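Local coordinates for protein PduO-type ATP--cob(I)alamin adenosyltransferase (Sulfolobus tokodaii, PDB 1WOZ) that probably transfers the adenosyl group of ATP to the cobalt of cob(I)alamin, as PduO-type adenosyltransferases do, and assembles as a trimer of helical bundles, at residues A[55-60]-A[83-88]; A[77-82]-A[139-144]; A[94-99]-A[156-161]; A[98-103]-A[170-175]; A[113-118]-A[152-157]. All blocks are in the same frame, centred on the assembly; numbering follows the deposited sequence.

Contact 1. Residues A[55-60]-A[83-88]; sequences ERVQVE and KWLEER
Arg56 lies flat on the indole of Trp84 and passes it in the opposite direction, its chain extended and CG anti to the backbone N (chi1 165°). CB starts the overlap 4.0 Å from Trp84 CH2, at the far end of the benzene ring, and CG lies over the same end, near CH2 and CZ3. CD sits almost on the ring normal, 3.6 Å from the centroid of the six-membered ring, a CH-pi contact. NE passes over CD2 and CE3, and CZ lies 3.5 Å from the centroid of the five-membered ring, a cation-pi contact with the two planes at 5°. At the tip NH1 is 3.3 Å from Trp84 CD1, and NH2 faces CG and CB. The opposite face of the indole carries Arg88 CG, and Val57 CG2 meets its edge 3.9 Å from Trp84 CZ3. One turn on from Arg56, Glu60 fixes the guanidinium: Arg56 NE donates to Glu60 OE2 over 2.8 Å in a salt bridge, while Glu60 OE1 bonds to Tyr145 OH. The two antiparallel helices, 48-69 and 79-96, are joined by stacking and apolar contact; the carboxylate probably offsets part of the positive charge held against the indole.

Contact 2. Residues A[77-82]-A[139-144]; sequences IDEKYV and NRMIIV
Asn139 ND2 donates to Ile77 O over 2.8 Å, the one hydrogen bond between these two helix starts. It arrives in the carbonyl plane on a lone pair, and the acceptor in turn lies close to the amide plane of Asn139. Beside this bond Met141, a selenomethionine, brings CB to 3.5 Å from Ile77 O and CG to 3.7 Å from Asp78 C. Its chain then bends at chi2 (62°), and SE rests 3.9 Å from Val82 CG2. Val82 CG2 also meets Val144 CG1 at 3.9 Å, while Ile77 CG1 touches Ile142 CG1 from the other helix.

The amide that makes the bond is itself held at both ends. Asn139 is an N-cap: its OD1 accepts from Met141 N over 2.9 Å, the donor standing above the carbonyl plane. Its ND2 has a second acceptor in Asp67 OD2, which also takes the N-H of Ile77, so one carboxylate of helix 48-69 ties both chain segments together. Asp78 caps the other helix, though its bond from Lys80 N is weak.

The N-terminal ends of helices 79-96 and 140-163 therefore meet side by side. Ile64 of helix 48-69 packs on Ile77 and Ile142, and Leu68 on Ile142, while Ala128 and Thr132 of helix 109-134 lie against Ile143.

Contact 3. Residues A[94-99]-A[156-161]; sequences KESGPV and MALVAN
Ser96 carries OG between its backbone N and carbonyl carbon (chi1 69°), where it reaches Gly97 O and lies 3.9 Å from Leu158 CB. Its CB points to helix 140-163, with Ser96 CB 3.8 Å from Leu158 CB and 3.9 Å from Val159 CG2. Val159 holds CG1 anti to the backbone N (chi1 170°), where it meets the carboxylate of Glu95. Two bundle helices pack here, at the C-terminal end of helix 79-96, with a CA-to-CA distance of 5.1 Å between Ser96 and Val159; a small side chain fits that spacing.

The extended chain of Glu95 crosses Val159 at about a right angle and lays OE2 3.5 Å from Val159 CG1. Its charge is answered beyond the segments, where OE1 makes a salt bridge with Arg163 of helix 140-163. Gly97, just after the helix, breaks it with a positive phi of 81°, and the chain leaves through Pro98 toward Val99, which returns to the bundle and packs on Leu158. Trp177 bonds to the Val99 backbone and touches Leu158. Ser96 OG donates to Gly97 O over 3.0 Å, in the carbonyl plane on a lone pair, while Val99 CG1 lies 3.7 Å from Leu158 CD1.

Contact 4. Residues A[98-103]-A[170-175]; sequences PVKLFV and IYDIGK
Phe102 and Tyr171 exchange a pair of backbone bonds in a short, irregular antiparallel ladder that lies beside the helical bundle. Phe102 N donates to Tyr171 O over 2.8 Å, with the donor well above the carbonyl plane, and Tyr171 N answers to Phe102 O over 2.9 Å. Val103 and Ile170 follow as a non-hydrogen-bonded pair.

The chain turns at Leu101 and Phe102, joined by a cis peptide, and beyond the corner individual backbone bonds still join the two segments. Leu101 O accepts from Ile173 N over 2.9 Å in an almost straight bond (175° at the hydrogen), and Leu101 N donates to Lys175 O. Both polar backbone atoms of Leu101 are thereby satisfied. On the other segment Asp172 OD1 takes the N-H of Gly174 over 2.8 Å, an Asx turn that fixes the bend before Lys175. Asp172 OD2 lies beside the aliphatic chain of Lys100, whose NZ is 5.1 Å away, too far for a salt bridge.

Tyr171 sends its hydroxyl to Glu66 of the third subunit and its ring to Phe62 there, so the ladder also serves the trimer interface. The Phe102 side chain comes within about 4 Å of a bound polyether molecule. One face of its ring takes Ile173 CD1, 3.7 Å from the ring centroid, while Ile173 CG2 touches Phe102 CE1 at 3.4 Å.

Contact 5. Residues A[113-118]-A[152-157]; sequences VLHVTR and LLFAMA
His115 turns one ring face to Ala157, whose CB stands 3.8 Å from the ring centroid in a CH-pi contact, in the antiparallel packing of bundle helices 109-134 and 140-163. The axes of the two segments run 8.6 Å apart at 168°. Phe154 CD2 comes to the edge of the imidazole, with the two ring planes steeply inclined at 79°. Arg118 and Phe154 lie side by side pointing the same way, and Arg118 CD sits in the plane of the phenyl ring at its edge, 3.8 Å from Phe154 CB. Leu153 packs against three residues of helix 109-134: CD1 reaches Arg118 CA and Thr117 CG2, while CD2 meets Leu114 CD2 at 4.0 Å.

Arg118 NH2 forms a salt bridge with Asp32 of the third subunit, a residue that also lines a polyether site. A bend at chi3 (62°) places NE beside the imidazole, and Arg118 NE donates to His115 ND1 over 3.0 Å, almost in the imidazole plane.

In the fold
From the N terminus, contact 1 closes first, joining helix 48-69 to the next helix, 79-96. Contact 2 opens before contact 1 has closed, so the two cross; it carries the start of helix 79-96 to the start of helix 140-163, and is crossed in turn by contacts 3, 4 and 5. Contact 3 ties the far ends of these same two helices. Contact 4 begins on Pro98 and Val99, shared with contact 3, and closes the long loop to strand 169-173. Nested inside that loop, contact 5 pairs helices 109-134 and 140-163 and ends on Met156 and Ala157, also shared with contact 3. Val103 packs on Phe154, linking contacts 4 and 5, both of which touch the third subunit.

Contact 1. Residues A[55-60]-A[83-88]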
# COMPACT_ATOMS: atom_id res chain seq x y z
N GLU A 55 5.04 18.58 0.81
CA GLU A 55 3.77 19.27 1.00
C GLU A 55 3.35 19.97 -0.29
O GLU A 55 2.17 20.02 -0.60
CB GLU A 55 3.84 20.25 2.19
CG GLU A 55 3.70 19.50 3.52
CD GLU A 55 4.15 20.29 4.73
OE1 GLU A 55 4.70 21.40 4.54
OE2 GLU A 55 3.98 19.80 5.87
N ARG A 56 4.32 20.49 -1.05
CA ARG A 56 4.00 21.14 -2.33
C ARG A 56 3.49 20.09 -3.32
O ARG A 56 2.55 20.34 -4.09
CB ARG A 56 5.23 21.86 -2.90
CG ARG A 56 5.08 22.24 -4.38
CD ARG A 56 6.15 23.25 -4.79
NE ARG A 56 6.10 23.56 -6.22
CZ ARG A 56 6.87 24.47 -6.80
NH1 ARG A 56 7.75 25.14 -6.07
NH2 ARG A 56 6.76 24.71 -8.09
N VAL A 57 4.11 18.91 -3.32
CA VAL A 57 3.65 17.84 -4.20
C VAL A 57 2.17 17.48 -3.89
O VAL A 57 1.39 17.26 -4.81
CB VAL A 57 4.50 16.54 -4.04
CG1 VAL A 57 3.85 15.39 -4.82
CG2 VAL A 57 5.93 16.78 -4.57
N GLN A 58 1.79 17.41 -2.62
CA GLN A 58 0.41 17.06 -2.29
C GLN A 58 -0.59 18.08 -2.88
O GLN A 58 -1.64 17.71 -3.42
CB GLN A 58 0.21 17.01 -0.79
CG GLN A 58 1.04 15.96 -0.07
CD GLN A 58 0.54 15.81 1.34
OE1 GLN A 58 0.77 16.67 2.18
NE2 GLN A 58 -0.18 14.72 1.60
N VAL A 59 -0.25 19.35 -2.79
CA VAL A 59 -1.12 20.37 -3.35
C VAL A 59 -1.21 20.14 -4.87
O VAL A 59 -2.30 20.17 -5.45
CB VAL A 59 -0.54 21.78 -3.07
CG1 VAL A 59 -1.29 22.83 -3.91
CG2 VAL A 59 -0.62 22.08 -1.57
N GLU A 60 -0.05 19.91 -5.50
CA GLU A 60 -0.02 19.70 -6.95
C GLU A 60 -0.74 18.44 -7.40
O GLU A 60 -1.26 18.38 -8.53
CB GLU A 60 1.42 19.79 -7.48
CG GLU A 60 2.03 21.16 -7.18
CD GLU A 60 3.46 21.39 -7.67
OE1 GLU A 60 4.16 20.43 -8.09
OE2 GLU A 60 3.88 22.56 -7.63
N LYS A 83 9.64 21.01 -14.03
CA LYS A 83 10.93 21.65 -13.80
C LYS A 83 11.33 21.65 -12.33
O LYS A 83 12.42 21.23 -11.97
CB LYS A 83 10.89 23.10 -14.29
CG LYS A 83 12.12 23.89 -13.90
CD LYS A 83 13.23 23.73 -14.93
CE LYS A 83 12.97 24.62 -16.15
NZ LYS A 83 11.62 24.43 -16.79
N TRP A 84 10.44 22.17 -11.48
CA TRP A 84 10.69 22.22 -10.06
C TRP A 84 11.06 20.82 -9.51
O TRP A 84 11.97 20.70 -8.69
CB TRP A 84 9.43 22.75 -9.35
CG TRP A 84 9.54 22.65 -7.90
CD1 TRP A 84 10.38 23.37 -7.09
CD2 TRP A 84 8.91 21.67 -7.07
NE1 TRP A 84 10.32 22.89 -5.81
CE2 TRP A 84 9.43 21.84 -5.76
CE3 TRP A 84 7.96 20.67 -7.29
CZ2 TRP A 84 9.04 21.04 -4.68
CZ3 TRP A 84 7.57 19.86 -6.21
CH2 TRP A 84 8.11 20.06 -4.92
N LEU A 85 10.37 19.77 -9.95
CA LEU A 85 10.69 18.41 -9.47
C LEU A 85 12.13 18.04 -9.84
O LEU A 85 12.88 17.51 -9.03
CB LEU A 85 9.74 17.38 -10.08
CG LEU A 85 8.26 17.47 -9.68
CD1 LEU A 85 7.48 16.48 -10.49
CD2 LEU A 85 8.11 17.20 -8.19
N GLU A 86 12.51 18.32 -11.08
CA GLU A 86 13.86 18.03 -11.54
C GLU A 86 14.94 18.81 -10.81
O GLU A 86 16.00 18.26 -10.49
CB GLU A 86 13.95 18.30 -13.04
CG GLU A 86 12.90 17.54 -13.81
CD GLU A 86 12.91 17.87 -15.30
OE1 GLU A 86 13.12 19.05 -15.65
OE2 GLU A 86 12.68 16.94 -16.10
N GLU A 87 14.69 20.09 -10.53
CA GLU A 87 15.67 20.91 -9.83
C GLU A 87 15.87 20.44 -8.40
O GLU A 87 17.00 20.43 -7.90
CB GLU A 87 15.25 22.39 -9.81
CG GLU A 87 14.98 22.99 -11.16
CD GLU A 87 14.37 24.38 -11.06
OE1 GLU A 87 13.51 24.61 -10.19
OE2 GLU A 87 14.74 25.25 -11.87
N ARG A 88 14.78 20.07 -7.73
CA ARG A 88 14.92 19.58 -6.35
C ARG A 88 15.63 18.23 -6.38
O ARG A 88 16.43 17.91 -5.50
CB ARG A 88 13.56 19.47 -5.65
CG ARG A 88 12.88 20.82 -5.36
CD ARG A 88 13.81 21.73 -4.54
NE ARG A 88 14.14 21.16 -3.24
CZ ARG A 88 15.24 21.45 -2.55
NH1 ARG A 88 16.13 22.30 -3.03
NH2 ARG A 88 15.44 20.90 -1.36

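Contact 2. Residues A[77-82]-A[139-144]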
# COMPACT_ATOMS: atom_id res chain seq x y z
N ILE A 77 -1.48 21.35 -15.91
CA ILE A 77 -0.12 20.99 -15.57
C ILE A 77 0.76 21.30 -16.78
O ILE A 77 0.44 20.89 -17.90
CB ILE A 77 -0.03 19.49 -15.21
CG1 ILE A 77 -1.03 19.20 -14.08
CG2 ILE A 77 1.39 19.11 -14.82
CD1 ILE A 77 -0.88 20.10 -12.84
N ASP A 78 1.85 22.03 -16.56
CA ASP A 78 2.77 22.37 -17.63
C ASP A 78 4.24 22.12 -17.22
O ASP A 78 4.52 21.64 -16.12
CB ASP A 78 2.58 23.84 -18.03
CG ASP A 78 2.81 24.81 -16.89
OD1 ASP A 78 2.36 25.96 -17.00
OD2 ASP A 78 3.44 24.44 -15.88
N GLU A 79 5.16 22.45 -18.12
CA GLU A 79 6.58 22.23 -17.87
C GLU A 79 7.16 22.79 -16.58
O GLU A 79 8.08 22.20 -16.04
CB GLU A 79 7.41 22.73 -19.06
CG GLU A 79 7.22 21.91 -20.33
CD GLU A 79 7.98 22.48 -21.52
OE1 GLU A 79 9.23 22.35 -21.56
OE2 GLU A 79 7.32 23.06 -22.42
N LYS A 80 6.64 23.91 -16.09
CA LYS A 80 7.19 24.49 -14.86
C LYS A 80 7.01 23.59 -13.64
O LYS A 80 7.83 23.63 -12.71
CB LYS A 80 6.58 25.86 -14.57
CG LYS A 80 6.91 26.91 -15.63
CD LYS A 80 6.55 28.31 -15.15
CE LYS A 80 7.38 28.71 -13.92
NZ LYS A 80 7.02 30.06 -13.38
N TYR A 81 5.92 22.82 -13.62
CA TYR A 81 5.66 21.88 -12.53
C TYR A 81 6.76 20.83 -12.57
O TYR A 81 7.38 20.50 -11.56
CB TYR A 81 4.34 21.15 -12.74
CG TYR A 81 3.10 21.89 -12.35
CD1 TYR A 81 2.43 21.59 -11.15
CD2 TYR A 81 2.55 22.86 -13.18
CE1 TYR A 81 1.24 22.24 -10.81
CE2 TYR A 81 1.37 23.52 -12.84
CZ TYR A 81 0.72 23.20 -11.66
OH TYR A 81 -0.46 23.81 -11.37
N VAL A 82 6.97 20.26 -13.75
CA VAL A 82 7.98 19.22 -13.92
C VAL A 82 9.37 19.78 -13.59
O VAL A 82 10.17 19.11 -12.93
CB VAL A 82 7.94 18.69 -15.37
CG1 VAL A 82 9.08 17.71 -15.61
CG2 VAL A 82 6.59 18.02 -15.63
N ASN A 139 -4.09 15.23 -20.08
CA ASN A 139 -2.90 16.05 -20.30
C ASN A 139 -1.64 15.18 -20.11
O ASN A 139 -1.39 14.67 -19.02
CB ASN A 139 -2.91 17.22 -19.30
CG ASN A 139 -1.69 18.11 -19.40
OD1 ASN A 139 -0.78 17.88 -20.21
ND2 ASN A 139 -1.65 19.13 -18.57
N ARG A 140 -0.87 15.02 -21.18
CA ARG A 140 0.35 14.21 -21.17
C ARG A 140 1.38 14.65 -20.11
O ARG A 140 2.17 13.84 -19.62
CB ARG A 140 0.98 14.26 -22.57
CG ARG A 140 2.28 13.47 -22.76
CD ARG A 140 2.06 11.96 -22.68
NE ARG A 140 3.27 11.17 -22.94
CZ ARG A 140 3.92 11.14 -24.10
NH1 ARG A 140 3.49 11.87 -25.13
NH2 ARG A 140 5.01 10.38 -24.24
N MSE A 141 1.37 15.93 -19.76
CA MSE A 141 2.30 16.45 -18.78
C MSE A 141 2.09 15.81 -17.39
O MSE A 141 2.97 15.85 -16.53
CB MSE A 141 2.18 17.97 -18.67
CG MSE A 141 3.44 18.64 -18.10
SE MSE A 141 5.07 18.38 -19.23
CE MSE A 141 4.27 17.78 -20.83
N ILE A 142 0.92 15.24 -17.19
CA ILE A 142 0.60 14.60 -15.92
C ILE A 142 1.45 13.34 -15.75
O ILE A 142 1.98 13.08 -14.67
CB ILE A 142 -0.89 14.24 -15.88
CG1 ILE A 142 -1.69 15.54 -15.70
CG2 ILE A 142 -1.19 13.25 -14.74
CD1 ILE A 142 -3.19 15.32 -15.81
N ILE A 143 1.58 12.57 -16.83
CA ILE A 143 2.39 11.36 -16.77
C ILE A 143 3.85 11.76 -16.57
O ILE A 143 4.58 11.12 -15.79
CB ILE A 143 2.21 10.52 -18.05
CG1 ILE A 143 0.73 10.11 -18.16
CG2 ILE A 143 3.09 9.29 -17.99
CD1 ILE A 143 0.38 9.25 -19.39
N VAL A 144 4.28 12.83 -17.23
CA VAL A 144 5.65 13.30 -17.04
C VAL A 144 5.90 13.71 -15.59
O VAL A 144 6.95 13.38 -15.00
CB VAL A 144 5.98 14.50 -17.95
CG1 VAL A 144 7.45 14.90 -17.77
CG2 VAL A 144 5.70 14.11 -19.41

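Contact 3. Residues A[94-99]-A[156-161]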
# COMPACT_ATOMS: atom_id res chain seq x y z
N LYS A 94 22.93 16.15 -5.11
CA LYS A 94 24.19 16.84 -4.81
C LYS A 94 24.59 16.51 -3.38
O LYS A 94 25.78 16.34 -3.09
CB LYS A 94 24.07 18.37 -4.95
CG LYS A 94 24.12 18.89 -6.39
CD LYS A 94 23.93 20.42 -6.42
CE LYS A 94 24.44 21.05 -7.72
NZ LYS A 94 24.02 20.28 -8.94
N GLU A 95 23.61 16.40 -2.49
CA GLU A 95 23.92 16.09 -1.10
C GLU A 95 24.29 14.62 -0.89
O GLU A 95 25.22 14.32 -0.14
CB GLU A 95 22.74 16.42 -0.17
CG GLU A 95 23.07 16.26 1.33
CD GLU A 95 21.91 16.57 2.26
OE1 GLU A 95 21.01 17.37 1.89
OE2 GLU A 95 21.90 16.02 3.37
N SER A 96 23.57 13.70 -1.54
CA SER A 96 23.87 12.29 -1.33
C SER A 96 25.11 11.84 -2.08
O SER A 96 25.78 10.90 -1.66
CB SER A 96 22.68 11.41 -1.79
OG SER A 96 22.54 11.44 -3.19
N GLY A 97 25.43 12.53 -3.16
CA GLY A 97 26.58 12.09 -3.94
C GLY A 97 26.13 10.93 -4.82
O GLY A 97 24.95 10.52 -4.78
N PRO A 98 27.04 10.35 -5.62
CA PRO A 98 26.68 9.23 -6.50
C PRO A 98 26.34 7.94 -5.77
O PRO A 98 26.90 7.63 -4.72
CB PRO A 98 27.92 9.08 -7.39
CG PRO A 98 29.06 9.45 -6.44
CD PRO A 98 28.47 10.70 -5.74
N VAL A 99 25.42 7.18 -6.35
CA VAL A 99 25.04 5.90 -5.77
C VAL A 99 25.03 4.83 -6.86
O VAL A 99 24.66 5.09 -8.00
CB VAL A 99 23.61 5.97 -5.11
CG1 VAL A 99 22.51 6.14 -6.21
CG2 VAL A 99 23.34 4.72 -4.29
N MSE A 156 15.39 11.59 -2.53
CA MSE A 156 15.18 11.94 -1.14
C MSE A 156 15.50 10.76 -0.23
O MSE A 156 16.02 10.95 0.86
CB MSE A 156 13.72 12.37 -0.89
CG MSE A 156 13.33 13.68 -1.52
SE MSE A 156 11.45 13.97 -1.02
CE MSE A 156 11.24 15.85 -1.49
N ALA A 157 15.19 9.54 -0.68
CA ALA A 157 15.48 8.36 0.13
C ALA A 157 17.00 8.18 0.31
O ALA A 157 17.45 7.75 1.37
CB ALA A 157 14.86 7.10 -0.52
N LEU A 158 17.78 8.52 -0.72
CA LEU A 158 19.24 8.44 -0.62
C LEU A 158 19.75 9.42 0.45
O LEU A 158 20.62 9.08 1.27
CB LEU A 158 19.91 8.82 -1.95
CG LEU A 158 19.54 8.00 -3.19
CD1 LEU A 158 20.29 8.55 -4.40
CD2 LEU A 158 19.86 6.51 -2.95
N VAL A 159 19.22 10.64 0.43
CA VAL A 159 19.62 11.64 1.39
C VAL A 159 19.16 11.26 2.80
O VAL A 159 19.90 11.47 3.78
CB VAL A 159 19.10 13.06 1.00
CG1 VAL A 159 19.33 14.04 2.15
CG2 VAL A 159 19.86 13.56 -0.27
N ALA A 160 17.96 10.68 2.90
CA ALA A 160 17.45 10.24 4.21
C ALA A 160 18.42 9.25 4.86
O ALA A 160 18.72 9.35 6.07
CB ALA A 160 16.07 9.57 4.06
N ASN A 161 18.88 8.26 4.09
CA ASN A 161 19.83 7.29 4.66
C ASN A 161 21.14 7.95 5.04
O ASN A 161 21.69 7.69 6.09
CB ASN A 161 20.08 6.11 3.69
CG ASN A 161 19.00 5.05 3.80
OD1 ASN A 161 18.35 4.93 4.85
ND2 ASN A 161 18.79 4.29 2.74

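Contact 4. Residues A[98-103]-A[170-175]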
# COMPACT_ATOMS: atom_id res chain seq x y z
N PRO A 98 27.04 10.35 -5.62
CA PRO A 98 26.68 9.23 -6.50
C PRO A 98 26.34 7.94 -5.77
O PRO A 98 26.90 7.63 -4.72
CB PRO A 98 27.92 9.08 -7.39
CG PRO A 98 29.06 9.45 -6.44
CD PRO A 98 28.47 10.70 -5.74
N VAL A 99 25.42 7.18 -6.35
CA VAL A 99 25.04 5.90 -5.77
C VAL A 99 25.03 4.83 -6.86
O VAL A 99 24.66 5.09 -8.00
CB VAL A 99 23.61 5.97 -5.11
CG1 VAL A 99 22.51 6.14 -6.21
CG2 VAL A 99 23.34 4.72 -4.29
N LYS A 100 25.50 3.63 -6.51
CA LYS A 100 25.50 2.50 -7.44
C LYS A 100 24.05 2.04 -7.61
O LYS A 100 23.24 2.15 -6.68
CB LYS A 100 26.28 1.32 -6.84
CG LYS A 100 27.80 1.50 -6.76
CD LYS A 100 28.39 0.28 -6.05
CE LYS A 100 29.82 0.00 -6.46
NZ LYS A 100 30.68 1.17 -6.18
N LEU A 101 23.75 1.50 -8.79
CA LEU A 101 22.42 0.96 -9.10
C LEU A 101 22.56 -0.56 -9.22
O LEU A 101 23.63 -1.06 -9.63
CB LEU A 101 21.93 1.58 -10.43
CG LEU A 101 21.87 3.11 -10.38
CD1 LEU A 101 21.49 3.66 -11.77
CD2 LEU A 101 20.82 3.55 -9.32
N PHE A 102 21.54 -1.34 -8.85
CA PHE A 102 20.27 -0.84 -8.31
C PHE A 102 20.33 -0.69 -6.80
O PHE A 102 21.02 -1.44 -6.13
CB PHE A 102 19.13 -1.83 -8.59
CG PHE A 102 18.77 -1.97 -10.02
CD1 PHE A 102 18.72 -3.22 -10.62
CD2 PHE A 102 18.43 -0.85 -10.77
CE1 PHE A 102 18.34 -3.36 -11.95
CE2 PHE A 102 18.05 -0.98 -12.11
CZ PHE A 102 18.00 -2.23 -12.69
N VAL A 103 19.57 0.27 -6.27
CA VAL A 103 19.48 0.45 -4.84
C VAL A 103 18.35 -0.48 -4.35
O VAL A 103 17.26 -0.49 -4.92
CB VAL A 103 19.13 1.93 -4.49
CG1 VAL A 103 18.64 2.03 -3.03
CG2 VAL A 103 20.36 2.80 -4.69
N ILE A 170 22.98 -2.54 -2.22
CA ILE A 170 23.01 -2.55 -3.68
C ILE A 170 22.89 -3.95 -4.33
O ILE A 170 23.49 -4.93 -3.85
CB ILE A 170 24.37 -1.95 -4.19
CG1 ILE A 170 24.73 -0.66 -3.42
CG2 ILE A 170 24.30 -1.68 -5.72
CD1 ILE A 170 23.77 0.51 -3.59
N TYR A 171 22.12 -4.03 -5.40
CA TYR A 171 21.99 -5.24 -6.21
C TYR A 171 22.64 -4.66 -7.47
O TYR A 171 21.98 -4.10 -8.35
CB TYR A 171 20.55 -5.61 -6.50
CG TYR A 171 20.46 -6.87 -7.33
CD1 TYR A 171 20.54 -8.13 -6.73
CD2 TYR A 171 20.33 -6.80 -8.73
CE1 TYR A 171 20.48 -9.29 -7.50
CE2 TYR A 171 20.27 -7.96 -9.51
CZ TYR A 171 20.34 -9.20 -8.88
OH TYR A 171 20.22 -10.34 -9.63
N ASP A 172 23.96 -4.80 -7.51
CA ASP A 172 24.80 -4.21 -8.53
C ASP A 172 24.64 -4.60 -9.99
O ASP A 172 24.92 -5.74 -10.37
CB ASP A 172 26.26 -4.42 -8.12
CG ASP A 172 27.14 -3.28 -8.54
OD1 ASP A 172 27.00 -2.85 -9.71
OD2 ASP A 172 27.96 -2.83 -7.71
N ILE A 173 24.25 -3.64 -10.81
CA ILE A 173 24.08 -3.89 -12.25
C ILE A 173 25.17 -3.20 -13.07
O ILE A 173 25.11 -3.17 -14.29
CB ILE A 173 22.70 -3.41 -12.77
CG1 ILE A 173 22.52 -1.91 -12.50
CG2 ILE A 173 21.61 -4.23 -12.12
CD1 ILE A 173 21.42 -1.27 -13.28
N GLY A 174 26.15 -2.62 -12.38
CA GLY A 174 27.27 -1.99 -13.08
C GLY A 174 27.17 -0.53 -13.47
O GLY A 174 28.08 -0.01 -14.11
N LYS A 175 26.09 0.13 -13.08
CA LYS A 175 25.91 1.54 -13.41
C LYS A 175 25.75 2.34 -12.12
O LYS A 175 25.43 1.77 -11.09
CB LYS A 175 24.63 1.72 -14.25
CG LYS A 175 24.64 1.01 -15.60
CD LYS A 175 25.56 1.73 -16.56
CE LYS A 175 25.11 3.18 -16.74
NZ LYS A 175 25.96 3.91 -17.71

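Contact 5. Residues A[113-118]-A[152-157]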
# COMPACT_ATOMS: atom_id res chain seq x y z
N VAL A 113 10.07 4.49 4.04
CA VAL A 113 8.74 4.99 3.72
C VAL A 113 8.76 5.76 2.41
O VAL A 113 7.77 5.75 1.65
CB VAL A 113 8.14 5.84 4.86
CG1 VAL A 113 6.70 6.24 4.51
CG2 VAL A 113 8.10 5.01 6.14
N LEU A 114 9.88 6.44 2.13
CA LEU A 114 10.02 7.16 0.85
C LEU A 114 10.05 6.19 -0.32
O LEU A 114 9.48 6.48 -1.39
CB LEU A 114 11.30 8.02 0.86
CG LEU A 114 11.11 9.29 1.74
CD1 LEU A 114 12.47 9.90 2.09
CD2 LEU A 114 10.24 10.33 1.00
N HIS A 115 10.71 5.04 -0.15
CA HIS A 115 10.74 4.04 -1.21
C HIS A 115 9.36 3.42 -1.43
O HIS A 115 8.99 3.10 -2.57
CB HIS A 115 11.75 2.92 -0.89
CG HIS A 115 13.15 3.27 -1.26
ND1 HIS A 115 13.52 3.55 -2.56
CD2 HIS A 115 14.27 3.41 -0.50
CE1 HIS A 115 14.81 3.85 -2.59
NE2 HIS A 115 15.29 3.78 -1.36
N VAL A 116 8.61 3.21 -0.35
CA VAL A 116 7.27 2.67 -0.52
C VAL A 116 6.45 3.69 -1.33
O VAL A 116 5.72 3.33 -2.27
CB VAL A 116 6.57 2.44 0.84
CG1 VAL A 116 5.06 2.27 0.63
CG2 VAL A 116 7.17 1.21 1.55
N THR A 117 6.56 4.95 -0.95
CA THR A 117 5.84 6.03 -1.62
C THR A 117 6.27 6.09 -3.09
O THR A 117 5.44 6.24 -3.99
CB THR A 117 6.11 7.36 -0.87
OG1 THR A 117 5.71 7.19 0.50
CG2 THR A 117 5.30 8.51 -1.47
N ARG A 118 7.57 5.93 -3.33
CA ARG A 118 8.11 5.92 -4.68
C ARG A 118 7.49 4.77 -5.53
O ARG A 118 7.10 4.95 -6.70
CB ARG A 118 9.65 5.76 -4.59
CG ARG A 118 10.42 5.58 -5.91
CD ARG A 118 11.87 5.05 -5.64
NE ARG A 118 11.83 3.74 -4.99
CZ ARG A 118 11.45 2.61 -5.58
NH1 ARG A 118 11.09 2.61 -6.87
NH2 ARG A 118 11.31 1.50 -4.85
N LEU A 152 12.40 11.98 -7.79
CA LEU A 152 12.61 12.89 -6.67
C LEU A 152 12.52 12.09 -5.35
O LEU A 152 13.34 12.28 -4.44
CB LEU A 152 11.54 14.01 -6.68
CG LEU A 152 11.47 14.86 -5.41
CD1 LEU A 152 12.82 15.51 -5.13
CD2 LEU A 152 10.36 15.91 -5.56
N LEU A 153 11.51 11.23 -5.23
CA LEU A 153 11.35 10.43 -4.02
C LEU A 153 12.58 9.54 -3.80
O LEU A 153 13.02 9.35 -2.66
CB LEU A 153 10.07 9.58 -4.13
CG LEU A 153 8.76 10.40 -4.05
CD1 LEU A 153 7.58 9.53 -4.47
CD2 LEU A 153 8.55 10.93 -2.62
N PHE A 154 13.11 8.98 -4.88
CA PHE A 154 14.31 8.13 -4.85
C PHE A 154 15.49 8.97 -4.32
O PHE A 154 16.18 8.57 -3.39
CB PHE A 154 14.60 7.62 -6.27
CG PHE A 154 15.79 6.71 -6.37
CD1 PHE A 154 17.06 7.23 -6.59
CD2 PHE A 154 15.65 5.33 -6.23
CE1 PHE A 154 18.19 6.38 -6.69
CE2 PHE A 154 16.76 4.46 -6.32
CZ PHE A 154 18.04 5.00 -6.55
N ALA A 155 15.69 10.16 -4.88
CA ALA A 155 16.79 11.00 -4.42
C ALA A 155 16.64 11.38 -2.96
O ALA A 155 17.62 11.46 -2.21
CB ALA A 155 16.89 12.27 -5.29
N MSE A 156 15.39 11.59 -2.53
CA MSE A 156 15.18 11.94 -1.14
C MSE A 156 15.50 10.76 -0.23
O MSE A 156 16.02 10.95 0.86
CB MSE A 156 13.72 12.37 -0.89
CG MSE A 156 13.33 13.68 -1.52
SE MSE A 156 11.45 13.97 -1.02
CE MSE A 156 11.24 15.85 -1.49
N ALA A 157 15.19 9.54 -0.68
CA ALA A 157 15.48 8.36 0.13
C ALA A 157 17.00 8.18 0.31
O ALA A 157 17.45 7.75 1.37
CB ALA A 157 14.86 7.10 -0.52